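Local coordinates for protein GCN5-related N-acetyltransferase (Kribbella flavida, PDB 4H89) that probably transfers an acyl group, most likely acetyl from acetyl-CoA as in related enzymes, to a substrate not yet identified, at residues F25-I29 and F94-A98; G106-Q111 and L140-F146; Q126-E132 and V164-H170. All blocks are in the same frame, centred on the assembly; numbering follows the deposited sequence.

Interaction 1: residues F25-I29 and F94-A98; sequences FFREI and FMVAA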
loop_
_atom_site.group_PDB
_atom_site.type_symbol
_atom_site.label_atom_id
_atom_site.label_comp_id
_atom_site.label_asym_id
_atom_site.label_seq_id
_atom_site.Cartn_x
_atom_site.Cartn_y
_atom_site.Cartn_z
ATOM N N PHE A 25 -12.134 13.405 -13.494
ATOM C CA PHE A 25 -12.136 13.398 -12.022
ATOM C C PHE A 25 -10.782 13.110 -11.479
ATOM O O PHE A 25 -10.352 13.704 -10.513
ATOM C CB PHE A 25 -13.038 12.311 -11.402
ATOM C CG PHE A 25 -14.447 12.280 -11.895
ATOM C CD1 PHE A 25 -15.024 13.374 -12.498
ATOM C CD2 PHE A 25 -15.193 11.104 -11.725
ATOM C CE1 PHE A 25 -16.314 13.322 -12.968
ATOM C CE2 PHE A 25 -16.483 11.037 -12.219
ATOM C CZ PHE A 25 -17.052 12.160 -12.813
ATOM N N PHE A 26 -10.143 12.103 -12.067
ATOM C CA PHE A 26 -8.800 11.729 -11.693
ATOM C C PHE A 26 -7.863 12.909 -11.827
ATOM O O PHE A 26 -7.087 13.237 -10.923
ATOM C CB PHE A 26 -8.328 10.489 -12.482
ATOM C CG PHE A 26 -6.907 10.156 -12.228
ATOM C CD1 PHE A 26 -6.527 9.538 -11.050
ATOM C CD2 PHE A 26 -5.922 10.490 -13.108
ATOM C CE1 PHE A 26 -5.213 9.228 -10.794
ATOM C CE2 PHE A 26 -4.585 10.217 -12.823
ATOM C CZ PHE A 26 -4.235 9.579 -11.677
ATOM N N ARG A 27 -7.882 13.543 -12.994
ATOM C CA ARG A 27 -7.043 14.722 -13.215
ATOM C C ARG A 27 -7.298 15.835 -12.200
ATOM O O ARG A 27 -6.314 16.428 -11.712
ATOM C CB ARG A 27 -7.173 15.230 -14.639
ATOM C CG ARG A 27 -6.718 14.254 -15.694
ATOM C CD ARG A 27 -5.258 13.846 -15.584
ATOM N NE ARG A 27 -4.904 12.981 -16.688
ATOM C CZ ARG A 27 -3.833 12.209 -16.711
ATOM N NH1 ARG A 27 -3.014 12.117 -15.693
ATOM N NH2 ARG A 27 -3.612 11.436 -17.753
ATOM N N GLU A 28 -8.577 16.102 -11.866
ATOM C CA GLU A 28 -8.934 17.134 -10.851
ATOM C C GLU A 28 -8.251 16.774 -9.533
ATOM O O GLU A 28 -7.581 17.602 -8.914
ATOM C CB GLU A 28 -10.464 17.222 -10.560
ATOM C CG GLU A 28 -11.419 17.701 -11.673
ATOM C CD GLU A 28 -12.952 17.759 -11.314
ATOM O OE1 GLU A 28 -13.576 16.887 -10.609
ATOM O OE2 GLU A 28 -13.598 18.703 -11.801
ATOM N N ILE A 29 -8.371 15.507 -9.120
ATOM C CA ILE A 29 -7.803 15.094 -7.824
ATOM C C ILE A 29 -6.297 15.247 -7.745
ATOM O O ILE A 29 -5.789 15.754 -6.749
ATOM C CB ILE A 29 -8.214 13.653 -7.458
ATOM C CG1 ILE A 29 -9.691 13.655 -7.032
ATOM C CG2 ILE A 29 -7.326 13.049 -6.363
ATOM C CD1 ILE A 29 -10.347 12.284 -6.986
ATOM N N PHE A 94 -12.385 6.227 -4.126
ATOM C CA PHE A 94 -13.568 6.964 -4.551
ATOM C C PHE A 94 -13.195 8.270 -5.206
ATOM O O PHE A 94 -12.277 8.959 -4.741
ATOM C CB PHE A 94 -14.476 7.271 -3.334
ATOM C CG PHE A 94 -14.877 6.036 -2.599
ATOM C CD1 PHE A 94 -15.992 5.324 -2.986
ATOM C CD2 PHE A 94 -14.104 5.521 -1.572
ATOM C CE1 PHE A 94 -16.320 4.121 -2.370
ATOM C CE2 PHE A 94 -14.433 4.321 -0.959
ATOM C CZ PHE A 94 -15.557 3.641 -1.322
HETATM N N MSE A 95 -13.934 8.607 -6.260
HETATM C CA MSE A 95 -13.812 9.929 -6.890
HETATM C C MSE A 95 -15.176 10.429 -7.171
HETATM O O MSE A 95 -15.978 9.779 -7.789
HETATM C CB MSE A 95 -13.061 9.837 -8.199
HETATM C CG MSE A 95 -11.707 9.224 -7.919
HETATM SE SE MSE A 95 -10.625 9.458 -9.504
HETATM C CE MSE A 95 -8.977 9.968 -8.590
ATOM N N VAL A 96 -15.441 11.627 -6.703
ATOM C CA VAL A 96 -16.710 12.317 -6.952
ATOM C C VAL A 96 -16.434 13.623 -7.699
ATOM O O VAL A 96 -15.581 14.403 -7.302
ATOM C CB VAL A 96 -17.435 12.610 -5.633
ATOM C CG1 VAL A 96 -18.712 13.394 -5.870
ATOM C CG2 VAL A 96 -17.749 11.311 -4.878
ATOM N N ALA A 97 -17.176 13.860 -8.764
ATOM C CA ALA A 97 -17.069 15.113 -9.515
ATOM C C ALA A 97 -17.251 16.309 -8.626
ATOM O O ALA A 97 -18.117 16.319 -7.790
ATOM C CB ALA A 97 -18.117 15.137 -10.633
ATOM N N ALA A 98 -16.408 17.316 -8.788
ATOM C CA ALA A 98 -16.549 18.535 -7.968
ATOM C C ALA A 98 -17.983 19.076 -7.982
ATOM O O ALA A 98 -18.561 19.439 -6.947
ATOM C CB ALA A 98 -15.592 19.608 -8.426
#
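Residues 25-29 of helix 19-32 cross residues 94-96 of strand 89-96 at 96°, with axes 8.6 Å apart. Phe25 points toward the strand end. Its CB lies 4.0 Å from Met95 CB, and its CE1 lies 3.5 Å from Ala97 CB, with Ala97 CA over one ring face. Phe26 follows with its ring edge against the selenomethionine Met95, CD1 to CE 3.5 Å. Tyr38 packs edge-to-face on the same Phe26 ring. Arg27 turns away and forms a salt bridge with Asp44. Glu28 reaches the chain just past the strand, where Ala98 N donates a weak hydrogen bond of 3.4 Å to Glu28 OE1. Ile29 closes the group, with its CD1 3.8 Å from Met95 SE. Met95 thus enters a pocket formed by Phe25, Phe26 and Ile29. The chemistry is mainly apolar, so burial of these side chains, more than the one weak polar link, holds the N-terminal helix on the GNAT sheet.

Interaction 2: residues G106-Q111 and L140-F146; sequences GRALCQ and LWQSLGF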
loop_
_atom_site.group_PDB
_atom_site.type_symbol
_atom_site.label_atom_id
_atom_site.label_comp_id
_atom_site.label_asym_id
_atom_site.label_seq_id
_atom_site.Cartn_x
_atom_site.Cartn_y
_atom_site.Cartn_z
ATOM N N GLY A 106 -20.723 10.259 -2.666
ATOM C CA GLY A 106 -19.730 9.517 -1.905
ATOM C C GLY A 106 -20.371 8.477 -1.026
ATOM O O GLY A 106 -19.896 7.339 -0.964
ATOM N N ARG A 107 -21.438 8.859 -0.321
ATOM C CA ARG A 107 -22.115 7.913 0.541
ATOM C C ARG A 107 -22.673 6.742 -0.256
ATOM O O ARG A 107 -22.540 5.585 0.150
ATOM C CB ARG A 107 -23.257 8.574 1.314
ATOM C CG ARG A 107 -23.887 7.664 2.355
ATOM C CD ARG A 107 -25.400 7.852 2.532
ATOM N NE ARG A 107 -26.152 7.695 1.281
ATOM C CZ ARG A 107 -26.519 6.533 0.717
ATOM N NH1 ARG A 107 -26.234 5.351 1.260
ATOM N NH2 ARG A 107 -27.183 6.567 -0.414
ATOM N N ALA A 108 -23.316 7.027 -1.375
ATOM C CA ALA A 108 -23.898 5.994 -2.169
ATOM C C ALA A 108 -22.831 5.042 -2.684
ATOM O O ALA A 108 -23.003 3.814 -2.667
ATOM C CB ALA A 108 -24.670 6.599 -3.313
ATOM N N LEU A 109 -21.735 5.587 -3.193
ATOM C CA LEU A 109 -20.655 4.737 -3.709
ATOM C C LEU A 109 -20.086 3.866 -2.598
ATOM O O LEU A 109 -19.804 2.685 -2.839
ATOM C CB LEU A 109 -19.567 5.603 -4.346
ATOM C CG LEU A 109 -19.852 6.276 -5.666
ATOM C CD1 LEU A 109 -18.782 7.331 -5.927
ATOM C CD2 LEU A 109 -19.882 5.238 -6.765
ATOM N N CYS A 110 -19.854 4.431 -1.428
ATOM C CA CYS A 110 -19.245 3.644 -0.365
ATOM C C CYS A 110 -20.209 2.619 0.206
ATOM O O CYS A 110 -19.787 1.509 0.506
ATOM C CB CYS A 110 -18.713 4.564 0.727
ATOM S SG CYS A 110 -17.678 3.706 1.951
ATOM N N GLN A 111 -21.470 2.968 0.380
ATOM C CA GLN A 111 -22.424 1.971 0.842
ATOM C C GLN A 111 -22.518 0.803 -0.137
ATOM O O GLN A 111 -22.570 -0.355 0.251
ATOM C CB GLN A 111 -23.798 2.577 1.068
ATOM C CG GLN A 111 -24.797 1.590 1.663
ATOM C CD GLN A 111 -24.365 1.114 3.046
ATOM O OE1 GLN A 111 -24.125 1.932 3.903
ATOM N NE2 GLN A 111 -24.134 -0.181 3.211
ATOM N N LEU A 140 -17.513 11.032 6.769
ATOM C CA LEU A 140 -18.417 10.189 6.006
ATOM C C LEU A 140 -18.071 8.723 6.256
ATOM O O LEU A 140 -18.942 7.929 6.570
ATOM C CB LEU A 140 -18.314 10.510 4.499
ATOM C CG LEU A 140 -19.049 9.546 3.545
ATOM C CD1 LEU A 140 -20.527 9.535 3.831
ATOM C CD2 LEU A 140 -18.781 9.898 2.087
ATOM N N TRP A 141 -16.788 8.389 6.202
ATOM C CA TRP A 141 -16.395 7.006 6.425
ATOM C C TRP A 141 -16.735 6.582 7.862
ATOM O O TRP A 141 -17.212 5.467 8.076
ATOM C CB TRP A 141 -14.922 6.778 6.161
ATOM C CG TRP A 141 -14.365 7.187 4.873
ATOM C CD1 TRP A 141 -13.041 7.608 4.649
ATOM C CD2 TRP A 141 -15.003 7.253 3.649
ATOM N NE1 TRP A 141 -12.853 7.896 3.375
ATOM C CE2 TRP A 141 -14.027 7.673 2.706
ATOM C CE3 TRP A 141 -16.275 6.979 3.206
ATOM C CZ2 TRP A 141 -14.312 7.883 1.377
ATOM C CZ3 TRP A 141 -16.575 7.207 1.891
ATOM C CH2 TRP A 141 -15.599 7.632 0.969
ATOM N N GLN A 142 -16.490 7.444 8.843
ATOM C CA GLN A 142 -16.903 7.148 10.224
ATOM C C GLN A 142 -18.403 6.882 10.303
ATOM O O GLN A 142 -18.837 5.975 11.033
ATOM C CB GLN A 142 -16.476 8.275 11.173
ATOM C CG GLN A 142 -14.972 8.290 11.386
ATOM C CD GLN A 142 -14.493 9.478 12.169
ATOM O OE1 GLN A 142 -14.986 10.600 11.981
ATOM N NE2 GLN A 142 -13.489 9.270 12.988
ATOM N N SER A 143 -19.203 7.680 9.597
ATOM C CA SER A 143 -20.657 7.500 9.617
ATOM C C SER A 143 -21.098 6.167 9.013
ATOM O O SER A 143 -22.204 5.703 9.290
ATOM C CB SER A 143 -21.375 8.655 8.912
ATOM O OG SER A 143 -21.369 8.530 7.498
ATOM N N LEU A 144 -20.207 5.554 8.229
ATOM C CA LEU A 144 -20.451 4.276 7.581
ATOM C C LEU A 144 -19.726 3.156 8.271
ATOM O O LEU A 144 -19.610 2.073 7.715
ATOM C CB LEU A 144 -20.067 4.342 6.114
ATOM C CG LEU A 144 -20.987 5.243 5.289
ATOM C CD1 LEU A 144 -20.373 5.436 3.911
ATOM C CD2 LEU A 144 -22.402 4.707 5.234
ATOM N N GLY A 145 -19.205 3.405 9.468
ATOM C CA GLY A 145 -18.673 2.350 10.304
ATOM C C GLY A 145 -17.172 2.191 10.353
ATOM O O GLY A 145 -16.677 1.334 11.064
ATOM N N PHE A 146 -16.430 2.992 9.606
ATOM C CA PHE A 146 -14.971 2.922 9.639
ATOM C C PHE A 146 -14.427 3.649 10.843
ATOM O O PHE A 146 -14.998 4.632 11.282
ATOM C CB PHE A 146 -14.361 3.555 8.381
ATOM C CG PHE A 146 -14.534 2.754 7.127
ATOM C CD1 PHE A 146 -15.698 2.842 6.405
ATOM C CD2 PHE A 146 -13.492 2.015 6.626
ATOM C CE1 PHE A 146 -15.870 2.079 5.276
ATOM C CE2 PHE A 146 -13.664 1.243 5.492
ATOM C CZ PHE A 146 -14.828 1.313 4.792
#
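Cys110 is the centre of this helix-to-helix contact. Its CA-CB bond points toward 140-146, and the t rotamer places SG 4.4 Å from the centroid of the six-membered ring of Trp141 and 5.3 Å from that of Phe146. Both are oblique sulfur-aromatic contacts. Cys110 CB also touches Trp141 CZ3 at 3.6 Å. Leu144, m at chi1 and t at chi2, sets CD1 3.7 Å from Cys110 CB and CD2 3.5 Å from Gln111 OE1. Gln111 bends at chi2 (p); its NE2 bonds to Asp115. Leu140, t at chi1 and p at chi2, lays CD2 against the backbone, 3.8 Å from Gly106 C. A side chain at Gly106 would crowd that methyl. Arg107, t at chi1, sets CB 3.8 Å from Leu140 CD1, while its guanidinium end leads away. A Schellman motif with Gly145 as C-prime ends helix 135-143. Gly106 appears to end the glycine-rich signature that in relatives binds the acetyl-CoA pyrophosphate. Two helices side by side on one sheet face are typical of the GNAT fold.

Interaction 3: residues Q126-E132 and V164-H170; sequences QFNAVVE and VGLHVMH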
loop_
_atom_site.group_PDB
_atom_site.type_symbol
_atom_site.label_atom_id
_atom_site.label_comp_id
_atom_site.label_asym_id
_atom_site.label_seq_id
_atom_site.Cartn_x
_atom_site.Cartn_y
_atom_site.Cartn_z
ATOM N N GLN A 126 -10.261 -1.966 4.516
ATOM C CA GLN A 126 -9.209 -1.089 5.007
ATOM C C GLN A 126 -8.970 0.010 3.979
ATOM O O GLN A 126 -8.876 -0.274 2.780
ATOM C CB GLN A 126 -7.929 -1.915 5.190
ATOM C CG GLN A 126 -6.711 -1.159 5.639
ATOM C CD GLN A 126 -5.565 -2.054 5.948
ATOM O OE1 GLN A 126 -5.739 -3.236 6.344
ATOM N NE2 GLN A 126 -4.371 -1.517 5.821
ATOM N N PHE A 127 -8.834 1.252 4.457
ATOM C CA PHE A 127 -8.337 2.374 3.638
ATOM C C PHE A 127 -6.939 2.690 4.172
ATOM O O PHE A 127 -6.786 3.031 5.336
ATOM C CB PHE A 127 -9.259 3.615 3.751
ATOM C CG PHE A 127 -10.653 3.392 3.274
ATOM C CD1 PHE A 127 -11.001 2.364 2.371
ATOM C CD2 PHE A 127 -11.673 4.170 3.772
ATOM C CE1 PHE A 127 -12.315 2.218 1.913
ATOM C CE2 PHE A 127 -12.970 4.064 3.332
ATOM C CZ PHE A 127 -13.313 3.063 2.413
ATOM N N ASN A 128 -5.930 2.581 3.308
ATOM C CA ASN A 128 -4.565 2.677 3.751
ATOM C C ASN A 128 -4.104 4.074 4.090
ATOM O O ASN A 128 -3.169 4.235 4.872
ATOM C CB ASN A 128 -3.665 2.088 2.675
ATOM C CG ASN A 128 -4.078 0.700 2.360
ATOM O OD1 ASN A 128 -4.059 -0.150 3.270
ATOM N ND2 ASN A 128 -4.638 0.486 1.133
ATOM N N ALA A 129 -4.726 5.073 3.462
ATOM C CA ALA A 129 -4.249 6.433 3.560
ATOM C C ALA A 129 -5.365 7.411 3.303
ATOM O O ALA A 129 -5.809 7.616 2.174
ATOM C CB ALA A 129 -3.143 6.661 2.559
ATOM N N VAL A 130 -5.894 7.981 4.355
ATOM C CA VAL A 130 -6.917 8.978 4.298
ATOM C C VAL A 130 -6.332 10.270 4.876
ATOM O O VAL A 130 -5.841 10.297 5.981
ATOM C CB VAL A 130 -8.194 8.599 5.067
ATOM C CG1 VAL A 130 -9.230 9.684 4.855
ATOM C CG2 VAL A 130 -8.692 7.217 4.618
ATOM N N VAL A 131 -6.250 11.318 4.045
ATOM C CA VAL A 131 -5.601 12.554 4.450
ATOM C C VAL A 131 -6.405 13.145 5.612
ATOM O O VAL A 131 -7.618 13.326 5.512
ATOM C CB VAL A 131 -5.501 13.562 3.270
ATOM C CG1 VAL A 131 -4.881 14.874 3.725
ATOM C CG2 VAL A 131 -4.709 12.965 2.106
ATOM N N GLU A 132 -5.722 13.491 6.713
ATOM C CA GLU A 132 -6.460 13.894 7.915
ATOM C C GLU A 132 -7.220 15.208 7.795
ATOM O O GLU A 132 -8.156 15.457 8.515
ATOM C CB GLU A 132 -5.590 13.889 9.165
ATOM C CG GLU A 132 -4.631 15.017 9.188
ATOM C CD GLU A 132 -3.931 15.203 10.534
ATOM O OE1 GLU A 132 -4.627 15.193 11.572
ATOM O OE2 GLU A 132 -2.729 15.475 10.531
ATOM N N VAL A 164 0.834 16.902 6.811
ATOM C CA VAL A 164 -0.286 16.425 7.619
ATOM C C VAL A 164 -0.322 14.891 7.623
ATOM O O VAL A 164 0.363 14.191 6.847
ATOM C CB VAL A 164 -1.630 17.003 7.125
ATOM C CG1 VAL A 164 -1.580 18.519 7.168
ATOM C CG2 VAL A 164 -2.010 16.516 5.742
ATOM N N GLY A 165 -1.118 14.347 8.538
ATOM C CA GLY A 165 -1.172 12.893 8.711
ATOM C C GLY A 165 -1.983 12.159 7.669
ATOM O O GLY A 165 -2.869 12.697 7.035
ATOM N N LEU A 166 -1.658 10.858 7.560
ATOM C CA LEU A 166 -2.446 9.914 6.801
ATOM C C LEU A 166 -3.047 8.866 7.758
ATOM O O LEU A 166 -2.298 8.112 8.371
ATOM C CB LEU A 166 -1.583 9.232 5.732
ATOM C CG LEU A 166 -1.137 10.083 4.535
ATOM C CD1 LEU A 166 -0.242 9.237 3.640
ATOM C CD2 LEU A 166 -2.349 10.632 3.757
ATOM N N HIS A 167 -4.373 8.839 7.879
ATOM C CA HIS A 167 -5.038 7.860 8.698
ATOM C C HIS A 167 -5.029 6.522 7.966
ATOM O O HIS A 167 -5.219 6.481 6.740
ATOM C CB HIS A 167 -6.498 8.203 8.882
ATOM C CG HIS A 167 -6.809 9.457 9.596
ATOM N ND1 HIS A 167 -6.266 9.875 10.781
ATOM C CD2 HIS A 167 -7.744 10.368 9.255
ATOM C CE1 HIS A 167 -6.861 11.011 11.128
ATOM N NE2 HIS A 167 -7.753 11.323 10.211
ATOM N N VAL A 168 -4.943 5.444 8.742
ATOM C CA VAL A 168 -5.324 4.125 8.272
ATOM C C VAL A 168 -6.692 3.868 8.883
ATOM O O VAL A 168 -6.847 4.037 10.080
ATOM C CB VAL A 168 -4.316 3.068 8.773
ATOM C CG1 VAL A 168 -4.760 1.667 8.324
ATOM C CG2 VAL A 168 -2.925 3.430 8.241
HETATM N N MSE A 169 -7.680 3.516 8.071
HETATM C CA MSE A 169 -9.037 3.327 8.532
HETATM C C MSE A 169 -9.491 1.904 8.230
HETATM O O MSE A 169 -9.025 1.275 7.286
HETATM C CB MSE A 169 -10.009 4.292 7.921
HETATM C CG MSE A 169 -9.580 5.737 8.189
HETATM SE SE MSE A 169 -10.877 7.112 7.761
HETATM C CE MSE A 169 -12.196 6.930 9.167
ATOM N N HIS A 170 -10.403 1.396 9.049
ATOM C CA HIS A 170 -10.805 -0.001 8.977
ATOM C C HIS A 170 -12.232 -0.175 9.421
ATOM O O HIS A 170 -12.725 0.541 10.292
ATOM C CB HIS A 170 -9.890 -0.794 9.891
ATOM C CG HIS A 170 -10.248 -2.242 10.050
ATOM N ND1 HIS A 170 -11.037 -2.678 11.082
ATOM C CD2 HIS A 170 -9.915 -3.352 9.336
ATOM C CE1 HIS A 170 -11.166 -3.984 11.013
ATOM N NE2 HIS A 170 -10.475 -4.415 9.982
HETATM O O HOH W 1 -1.369 5.871 6.244
HETATM O O HOH W 2 -9.260 13.741 10.414
#
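Gly165 N donates to the Glu132 carboxylate, 2.8 Å to OE2, and Glu132 N returns a bond of 3.0 Å to Gly165 O. Two antiparallel hydrogen-bonded pairs follow. Val130 N to His167 O is 2.9 Å and His167 N to Val130 O is 2.8 Å. Phe127 N to Met169 O is 2.8 Å and Met169 N to Phe127 O is 2.9 Å. Between these pairs the register slips by one residue, a beta bulge, and the chain turns a corner at Asn128. Water 1 donates to Asn128 O and Leu166 O there. Water 2 links Glu132 O to His167 NE2, while His167 ND1 bonds to Thr151. Packing completes the join. Val130 CG2 meets the selenium (SE) of selenomethionine Met169 at 3.8 Å. Val131 CG2 meets Leu166 CD2 at 3.7 Å, and its CG1 meets Val164 CG2 at 3.9 Å. Val152 of the second subunit packs on Gln126 and His170. This pair joins the fifth strand to the C-terminal strand, away from the 89-96 side of 124-131, where relatives form the acetyl-CoA cleft. Paired backbone groups fix the strands on both sides of the bulge, and one water bridges them beside it.

Overall arrangement
From the N terminus, helix 19-32 comes first. Interaction 1 closes a loop of 64 residues when strand 89-96 reaches that helix. The chain then runs into helix 105-119, crosses to strand 124-131 and continues into helix 135-143. Interaction 2 joins the two helices, closing a loop of 28 residues. Interaction 3 closes last, a loop of 31 residues, when strand 164-172 pairs with 124-131. Interaction 1 is in series with the others, while interactions 2 and 3 cross. All three touch: Phe94 packs on Cys110, Trp141 and Phe127, and the Phe127 ring stacks on Phe146. Helix 19-32 packs on one face of the sheet, helices 105-119 and 135-143 on the other, and strand 164-172 pairs within it.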